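Local coordinates for cyclase (Uncultured organism, PDB 5IBZ), which is functionally uncharacterised but may act as an arylformamidase, and holds acetylphosphate in a pocket in this crystal, at residues 15-20 with 232-237; 199-204 with 300-305; 266-271 with 277-282. All blocks are in the same frame, centred on the assembly; numbering follows the deposited sequence.

Contact 1: 15-20 with 232-237; sequences EKLNNW and DTVPWI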
# COMPACT_ATOMS: atom_id res chain seq x y z
N GLU B 15 12.26 30.26 25.13
CA GLU B 15 13.41 30.64 25.95
C GLU B 15 13.13 30.42 27.43
O GLU B 15 14.04 30.14 28.21
CB GLU B 15 13.80 32.10 25.69
CG GLU B 15 14.27 32.38 24.25
CD GLU B 15 15.34 31.42 23.77
OE1 GLU B 15 16.17 30.98 24.60
OE2 GLU B 15 15.36 31.09 22.56
N LYS B 16 11.87 30.53 27.83
CA LYS B 16 11.50 30.30 29.22
C LYS B 16 11.39 28.80 29.53
O LYS B 16 11.57 28.40 30.69
CB LYS B 16 10.18 31.00 29.56
N LEU B 17 11.09 27.98 28.52
CA LEU B 17 10.77 26.58 28.79
C LEU B 17 11.17 25.63 27.67
O LEU B 17 10.39 25.33 26.77
CB LEU B 17 9.27 26.43 29.05
CG LEU B 17 8.79 25.09 29.61
CD1 LEU B 17 9.30 24.87 31.01
CD2 LEU B 17 7.28 25.07 29.58
N ASN B 18 12.39 25.12 27.75
CA ASN B 18 12.85 24.14 26.77
C ASN B 18 13.95 23.27 27.35
O ASN B 18 14.57 23.62 28.37
CB ASN B 18 13.33 24.83 25.49
CG ASN B 18 14.66 25.51 25.66
OD1 ASN B 18 15.70 24.86 25.66
ND2 ASN B 18 14.64 26.84 25.82
N ASN B 19 14.15 22.12 26.72
CA ASN B 19 15.23 21.23 27.07
C ASN B 19 16.37 21.19 26.04
O ASN B 19 17.17 20.26 26.04
CB ASN B 19 14.69 19.81 27.27
CG ASN B 19 13.89 19.66 28.52
OD1 ASN B 19 14.21 20.27 29.55
ND2 ASN B 19 12.85 18.83 28.46
N TRP B 20 16.46 22.19 25.18
CA TRP B 20 17.55 22.21 24.21
C TRP B 20 18.89 22.27 24.95
O TRP B 20 19.05 23.06 25.87
CB TRP B 20 17.43 23.40 23.26
CG TRP B 20 16.25 23.33 22.32
CD1 TRP B 20 15.08 22.61 22.48
CD2 TRP B 20 16.14 24.00 21.07
NE1 TRP B 20 14.25 22.82 21.40
CE2 TRP B 20 14.88 23.67 20.52
CE3 TRP B 20 16.97 24.86 20.36
CZ2 TRP B 20 14.45 24.17 19.28
CZ3 TRP B 20 16.55 25.36 19.14
CH2 TRP B 20 15.31 25.01 18.62
N ASP B 232 -1.63 24.62 30.19
CA ASP B 232 -0.98 24.74 31.50
C ASP B 232 -0.50 23.38 32.03
O ASP B 232 0.09 23.31 33.11
CB ASP B 232 -1.89 25.49 32.51
CG ASP B 232 -2.83 24.59 33.30
OD1 ASP B 232 -3.11 23.43 32.92
OD2 ASP B 232 -3.33 25.09 34.34
N THR B 233 -0.67 22.31 31.25
CA THR B 233 -0.06 21.04 31.62
C THR B 233 1.41 20.97 31.20
O THR B 233 2.17 20.13 31.69
CB THR B 233 -0.82 19.83 31.01
OG1 THR B 233 -0.65 19.80 29.59
CG2 THR B 233 -2.32 19.87 31.39
N VAL B 234 1.84 21.86 30.30
CA VAL B 234 3.17 21.74 29.71
C VAL B 234 4.29 22.02 30.75
O VAL B 234 5.26 21.25 30.83
CB VAL B 234 3.29 22.64 28.47
CG1 VAL B 234 4.73 22.74 28.01
CG2 VAL B 234 2.44 22.08 27.33
N PRO B 235 4.17 23.10 31.54
CA PRO B 235 5.25 23.28 32.52
C PRO B 235 5.29 22.12 33.52
O PRO B 235 6.37 21.74 33.99
CB PRO B 235 4.88 24.59 33.20
CG PRO B 235 4.04 25.33 32.21
CD PRO B 235 3.25 24.24 31.51
N TRP B 236 4.13 21.57 33.86
CA TRP B 236 4.06 20.43 34.79
C TRP B 236 4.76 19.20 34.20
O TRP B 236 5.53 18.53 34.88
CB TRP B 236 2.61 20.13 35.13
CG TRP B 236 2.40 19.02 36.10
CD1 TRP B 236 2.55 19.06 37.46
CD2 TRP B 236 1.98 17.70 35.77
NE1 TRP B 236 2.23 17.84 38.00
CE2 TRP B 236 1.89 16.98 36.98
CE3 TRP B 236 1.67 17.05 34.58
CZ2 TRP B 236 1.50 15.65 37.02
CZ3 TRP B 236 1.29 15.72 34.62
CH2 TRP B 236 1.21 15.04 35.83
N ILE B 237 4.48 18.90 32.94
CA ILE B 237 5.13 17.80 32.25
C ILE B 237 6.64 17.97 32.29
O ILE B 237 7.38 17.01 32.52
CB ILE B 237 4.61 17.70 30.79
CG1 ILE B 237 3.18 17.15 30.81
CG2 ILE B 237 5.50 16.78 29.98
CD1 ILE B 237 2.41 17.38 29.52

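Contact 2: 199-204 with 300-305; sequences ILVIRT and FFLAAQ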
# COMPACT_ATOMS: atom_id res chain seq x y z
N ILE B 199 6.47 7.36 31.99
CA ILE B 199 5.56 7.59 30.90
C ILE B 199 4.17 7.77 31.50
O ILE B 199 3.67 6.87 32.18
CB ILE B 199 5.58 6.42 29.91
CG1 ILE B 199 6.95 6.39 29.22
CG2 ILE B 199 4.48 6.55 28.88
CD1 ILE B 199 7.30 5.06 28.64
N LEU B 200 3.55 8.92 31.28
CA LEU B 200 2.22 9.22 31.78
C LEU B 200 1.17 8.81 30.77
O LEU B 200 1.25 9.17 29.61
CB LEU B 200 2.12 10.70 32.08
CG LEU B 200 0.80 11.13 32.72
CD1 LEU B 200 0.67 10.61 34.15
CD2 LEU B 200 0.70 12.64 32.71
N VAL B 201 0.19 8.05 31.23
CA VAL B 201 -0.86 7.53 30.38
C VAL B 201 -2.18 8.10 30.89
O VAL B 201 -2.56 7.85 32.05
CB VAL B 201 -0.85 5.98 30.40
CG1 VAL B 201 -1.93 5.44 29.56
CG2 VAL B 201 0.52 5.45 29.93
N ILE B 202 -2.86 8.89 30.06
CA ILE B 202 -4.04 9.66 30.48
C ILE B 202 -5.32 9.09 29.90
O ILE B 202 -5.47 9.00 28.66
CB ILE B 202 -3.93 11.13 30.03
CG1 ILE B 202 -2.60 11.72 30.51
CG2 ILE B 202 -5.11 11.96 30.55
CD1 ILE B 202 -2.33 13.11 29.97
N ARG B 203 -6.24 8.68 30.78
CA ARG B 203 -7.56 8.24 30.33
C ARG B 203 -8.55 9.41 30.27
O ARG B 203 -8.92 10.00 31.32
CB ARG B 203 -8.13 7.15 31.24
CG ARG B 203 -9.53 6.72 30.80
CD ARG B 203 -9.94 5.35 31.37
NE ARG B 203 -11.30 4.99 30.96
CZ ARG B 203 -12.38 5.07 31.73
NH1 ARG B 203 -12.31 5.54 32.97
NH2 ARG B 203 -13.54 4.70 31.24
N THR B 204 -8.93 9.72 29.02
CA THR B 204 -9.94 10.73 28.67
C THR B 204 -11.29 10.13 28.27
O THR B 204 -12.31 10.84 28.21
CB THR B 204 -9.52 11.58 27.46
OG1 THR B 204 -9.71 10.83 26.25
CG2 THR B 204 -8.09 12.05 27.57
N PHE B 300 3.03 0.99 37.03
CA PHE B 300 3.29 -0.34 36.49
C PHE B 300 4.50 -0.33 35.58
O PHE B 300 5.08 0.73 35.29
CB PHE B 300 2.08 -0.84 35.71
CG PHE B 300 1.50 0.20 34.78
CD1 PHE B 300 2.02 0.38 33.52
CD2 PHE B 300 0.48 1.02 35.20
CE1 PHE B 300 1.51 1.34 32.69
CE2 PHE B 300 -0.03 1.99 34.37
CZ PHE B 300 0.49 2.16 33.11
N PHE B 301 4.91 -1.52 35.16
CA PHE B 301 5.95 -1.65 34.15
C PHE B 301 5.26 -1.54 32.79
O PHE B 301 4.24 -2.17 32.55
CB PHE B 301 6.71 -2.97 34.30
CG PHE B 301 7.82 -3.18 33.30
CD1 PHE B 301 7.56 -3.75 32.06
CD2 PHE B 301 9.11 -2.83 33.63
CE1 PHE B 301 8.61 -3.97 31.16
CE2 PHE B 301 10.15 -3.02 32.73
CZ PHE B 301 9.89 -3.60 31.50
N LEU B 302 5.81 -0.69 31.93
CA LEU B 302 5.25 -0.44 30.61
C LEU B 302 6.24 -0.84 29.53
O LEU B 302 7.37 -0.35 29.53
CB LEU B 302 4.90 1.03 30.46
CG LEU B 302 4.29 1.44 29.12
CD1 LEU B 302 3.01 0.69 28.85
CD2 LEU B 302 4.04 2.91 29.12
N ALA B 303 5.82 -1.74 28.63
CA ALA B 303 6.59 -2.07 27.44
C ALA B 303 5.92 -1.44 26.25
O ALA B 303 4.95 -2.01 25.70
CB ALA B 303 6.71 -3.57 27.25
N ALA B 304 6.40 -0.25 25.87
CA ALA B 304 5.80 0.54 24.81
C ALA B 304 6.85 0.92 23.77
O ALA B 304 6.84 2.02 23.21
CB ALA B 304 5.13 1.76 25.38
N GLN B 305 7.68 -0.04 23.42
CA GLN B 305 8.71 0.20 22.41
C GLN B 305 8.09 0.45 21.03
O GLN B 305 7.09 -0.16 20.66
CB GLN B 305 9.70 -0.98 22.37
CG GLN B 305 9.13 -2.30 21.83
CD GLN B 305 8.49 -3.22 22.90
OE1 GLN B 305 7.87 -2.76 23.86
NE2 GLN B 305 8.61 -4.52 22.68

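Contact 3: 266-271 with 277-282; sequences PVHGNL and VYIGEI. With UVW (acetylphosphate), chain F.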
# COMPACT_ATOMS: atom_id res chain seq x y z
N PRO B 266 -0.72 24.52 20.46
CA PRO B 266 0.51 24.90 21.15
C PRO B 266 1.13 23.73 21.92
O PRO B 266 2.36 23.69 22.02
CB PRO B 266 0.04 26.00 22.09
CG PRO B 266 -1.42 25.78 22.28
CD PRO B 266 -1.89 25.27 20.96
N VAL B 267 0.33 22.80 22.44
CA VAL B 267 0.91 21.71 23.25
C VAL B 267 1.79 20.80 22.38
O VAL B 267 2.86 20.37 22.81
CB VAL B 267 -0.18 20.89 23.97
CG1 VAL B 267 0.43 19.72 24.73
CG2 VAL B 267 -0.99 21.79 24.91
N HIS B 268 1.34 20.48 21.17
CA HIS B 268 2.17 19.71 20.24
C HIS B 268 3.54 20.35 20.06
O HIS B 268 4.58 19.70 20.14
CB HIS B 268 1.51 19.61 18.88
CG HIS B 268 0.53 18.50 18.76
ND1 HIS B 268 -0.74 18.58 19.28
CD2 HIS B 268 0.63 17.27 18.20
CE1 HIS B 268 -1.38 17.45 19.04
NE2 HIS B 268 -0.57 16.64 18.38
N GLY B 269 3.51 21.64 19.78
CA GLY B 269 4.73 22.38 19.54
C GLY B 269 5.63 22.40 20.76
O GLY B 269 6.84 22.15 20.67
N ASN B 270 5.05 22.72 21.92
CA ASN B 270 5.85 22.82 23.13
C ASN B 270 6.40 21.45 23.53
O ASN B 270 7.56 21.34 23.90
CB ASN B 270 5.03 23.40 24.29
CG ASN B 270 4.72 24.89 24.13
OD1 ASN B 270 3.70 25.36 24.62
ND2 ASN B 270 5.60 25.62 23.48
N LEU B 271 5.59 20.39 23.46
CA LEU B 271 6.10 19.09 23.88
C LEU B 271 7.17 18.56 22.92
O LEU B 271 8.26 18.19 23.34
CB LEU B 271 4.99 18.06 24.00
CG LEU B 271 4.02 18.30 25.16
CD1 LEU B 271 3.03 17.13 25.23
CD2 LEU B 271 4.69 18.51 26.50
N VAL B 277 9.58 15.88 24.42
CA VAL B 277 8.72 14.88 25.06
C VAL B 277 7.82 14.22 24.01
O VAL B 277 7.21 14.90 23.21
CB VAL B 277 7.89 15.55 26.17
CG1 VAL B 277 6.78 14.64 26.69
CG2 VAL B 277 8.81 15.97 27.34
N TYR B 278 7.78 12.89 24.02
CA TYR B 278 7.04 12.12 23.03
C TYR B 278 5.55 12.13 23.32
O TYR B 278 5.12 12.25 24.47
CB TYR B 278 7.59 10.67 22.99
CG TYR B 278 9.02 10.65 22.54
CD1 TYR B 278 10.05 10.93 23.43
CD2 TYR B 278 9.35 10.42 21.22
CE1 TYR B 278 11.36 10.97 23.02
CE2 TYR B 278 10.66 10.44 20.79
CZ TYR B 278 11.68 10.74 21.69
OH TYR B 278 13.00 10.77 21.28
N ILE B 279 4.78 12.03 22.25
CA ILE B 279 3.33 12.03 22.32
C ILE B 279 2.77 10.70 21.84
O ILE B 279 3.07 10.24 20.74
CB ILE B 279 2.74 13.18 21.46
CG1 ILE B 279 3.12 14.55 22.06
CG2 ILE B 279 1.25 13.01 21.28
CD1 ILE B 279 2.64 15.73 21.28
N GLY B 280 1.93 10.10 22.69
CA GLY B 280 1.24 8.86 22.35
C GLY B 280 -0.24 9.11 22.17
O GLY B 280 -0.86 9.87 22.93
N GLU B 281 -0.82 8.50 21.14
CA GLU B 281 -2.22 8.75 20.80
C GLU B 281 -2.95 7.48 20.46
O GLU B 281 -2.35 6.51 19.98
CB GLU B 281 -2.33 9.74 19.63
CG GLU B 281 -1.82 11.13 20.00
CD GLU B 281 -1.59 12.05 18.82
OE1 GLU B 281 -1.49 11.57 17.67
OE2 GLU B 281 -1.54 13.27 19.07
N ILE B 282 -4.26 7.51 20.66
CA ILE B 282 -5.18 6.41 20.36
C ILE B 282 -4.82 5.12 21.13
O ILE B 282 -4.98 3.99 20.66
CB ILE B 282 -5.29 6.09 18.83
CG1 ILE B 282 -5.08 7.35 17.98
CG2 ILE B 282 -6.66 5.47 18.58
CD1 ILE B 282 -5.34 7.16 16.48
C1 UVW F . -3.35 15.88 14.21
O1 UVW F . -3.11 15.29 13.21
C1M UVW F . -4.35 17.04 14.19
O2 UVW F . -2.74 15.54 15.42
P UVW F . -1.55 14.42 15.55
O1P UVW F . -0.49 14.63 14.49
O2P UVW F . -0.97 14.59 16.93
O3P UVW F . -2.09 13.02 15.41

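Contact 1: 15-20 with 232-237
L17 lays one methyl group, CD2, against the first turn of helix 233-239, where V234 and P235 receive it. The closest approach, 3.8 Å, runs from L17 CD2 to V234 CG1, the two branched side chains meeting at a slant. The same methyl lies 4.0 Å from P235 CA and 4.2 Å from P235 CG, so a single carbon of the loop bridges two consecutive residues of the helix. With CG anti to the backbone N (chi1 -169°), the branch of L17 is sent toward the helix, and a chi2 of 67° then brings CD2 to V234.

The tight side of the contact is the inner one. V234 is buried and also packs on V267 and N270 of helix 266-275, while L17 rests on L275 of the same helix. H12, from the N-terminal part of the chain, covers V234 and P235 as well. The looser side is marked by the partial exposure of L17 and P235.

Polar groups of the loop either fold it or bond helix 266-275, and do not reach 232-237. N18 OD1 accepts from W20 N at 2.8 Å, using an in-plane lone pair, and this bond turns the chain just after L17. Farther along, N19 ND2 and W20 NE1 donate to the carbonyls of L275 and R273, tying the loop to the end of helix 266-275. The whole is apolar packing of an N-terminal loop on the first turn of helix 233-239, the loop itself being folded by an Asx turn at N18.

Contact 2: 199-204 with 300-305
I199 and L302 form an apolar contact between second-neighbour strands on one face of the large mixed sheet. Strands 199-203 and 299-303 are not bonded to each other; strand 158-163 runs between them, parallel to the first and antiparallel to the second. The separation of 8.0 Å between I199 CA and L302 CA is too long for directly paired strands and somewhat short for second neighbours, and side chains must cover the distance over the middle strand.

Both residues point inward across this gap, and L302 supplies the single methyl that is shared. With CG anti to the backbone N (chi1 -179°), it projects CD2 toward I199, and the two side chains cross at about a right angle. L302 CD2 lies 3.7 Å from I199 CG2, with I199 CB and I199 CD1 each at 3.9 Å from it, so one methyl is applied to the branch point and both arms of the isoleucine. V201, two residues along on the same side of its strand, adds a looser touch, its CG2 standing 4.4 Å from L302 CD2. The ring of F300 comes near as well, its CZ 4.6 Å from V201 CG2.

All three touching residues are buried. V201 also packs on L285 and F300 on L288, so helix 286-295 and the loop leading into it help to close this face. F301, next to L302, meets F301 of the second subunit, which places strand 299-303 close to a subunit interface.

The mixed sheet covered by helices, whose core this contact helps to fill, is consistent with the swivelling beta/beta/alpha fold of the cyclase family.

Contact 3: 266-271 with 277-282
H268 and L271 on helix 266-275 face V277, I279 and E281 on the chain that returns into strand 278-281. This is the second half of a beta-alpha-beta crossover: strand 244-247 leads to the helix, and strand 278-281 then enters the sheet parallel beside it.

One backbone bond closes the turn, from V277 N to L271 O at 2.9 Å, with an N-H...O angle of 159°. Apolar packing fills the angle between helix and strand. L271 crosses I279 at about a right angle, its CD1 4.1 Å from I279 CG1, and its other branch, CD2, stands 4.4 Å from V277 CB. Beyond them I279 CD1 lies over one face of the imidazole, 4.0 Å from H268 CD2, giving the ring an aliphatic floor.

The polar group gathers round the bound acetylphosphate. H268 ND1 is hydrogen-bonded to E253 OE2, which helps to fix the rotation of the ring, while R69 and H119 also bond the ligand. E281 arrives from the direction opposite to H268, its extended chain carrying the carboxylate to the phosphate with its plane turned 62° from the imidazole. E281 OE1 lies 2.8 Å from ligand O3P, and E281 OE2 lies 2.6 Å from ligand O2P. That same O2P sits at the ring edge, in its plane, where it takes a short hydrogen bond of 2.5 Å from H268 NE2, with an N-H...O angle of 153°.

Contact 1 lies near the surface, its centre about 20 Å from the centre of the chain, whereas contacts 2 and 3 are buried. Helix 233-239 links the outer contact to both inner ones: its I237 packs on L271 and V277 of contact 3, and its W236 reaches L200 on strand 199-203 of contact 2. Contacts 2 and 3 share the large sheet without touching, their nearest atoms about 7 Å apart. Chemistry follows position. Both 15-20 with 232-237 and 199-204 with 300-305 are purely apolar across their segments, one thin and partly buried, the other enclosed; only 266-271 with 277-282 combines packing with polar groups that hold a ligand.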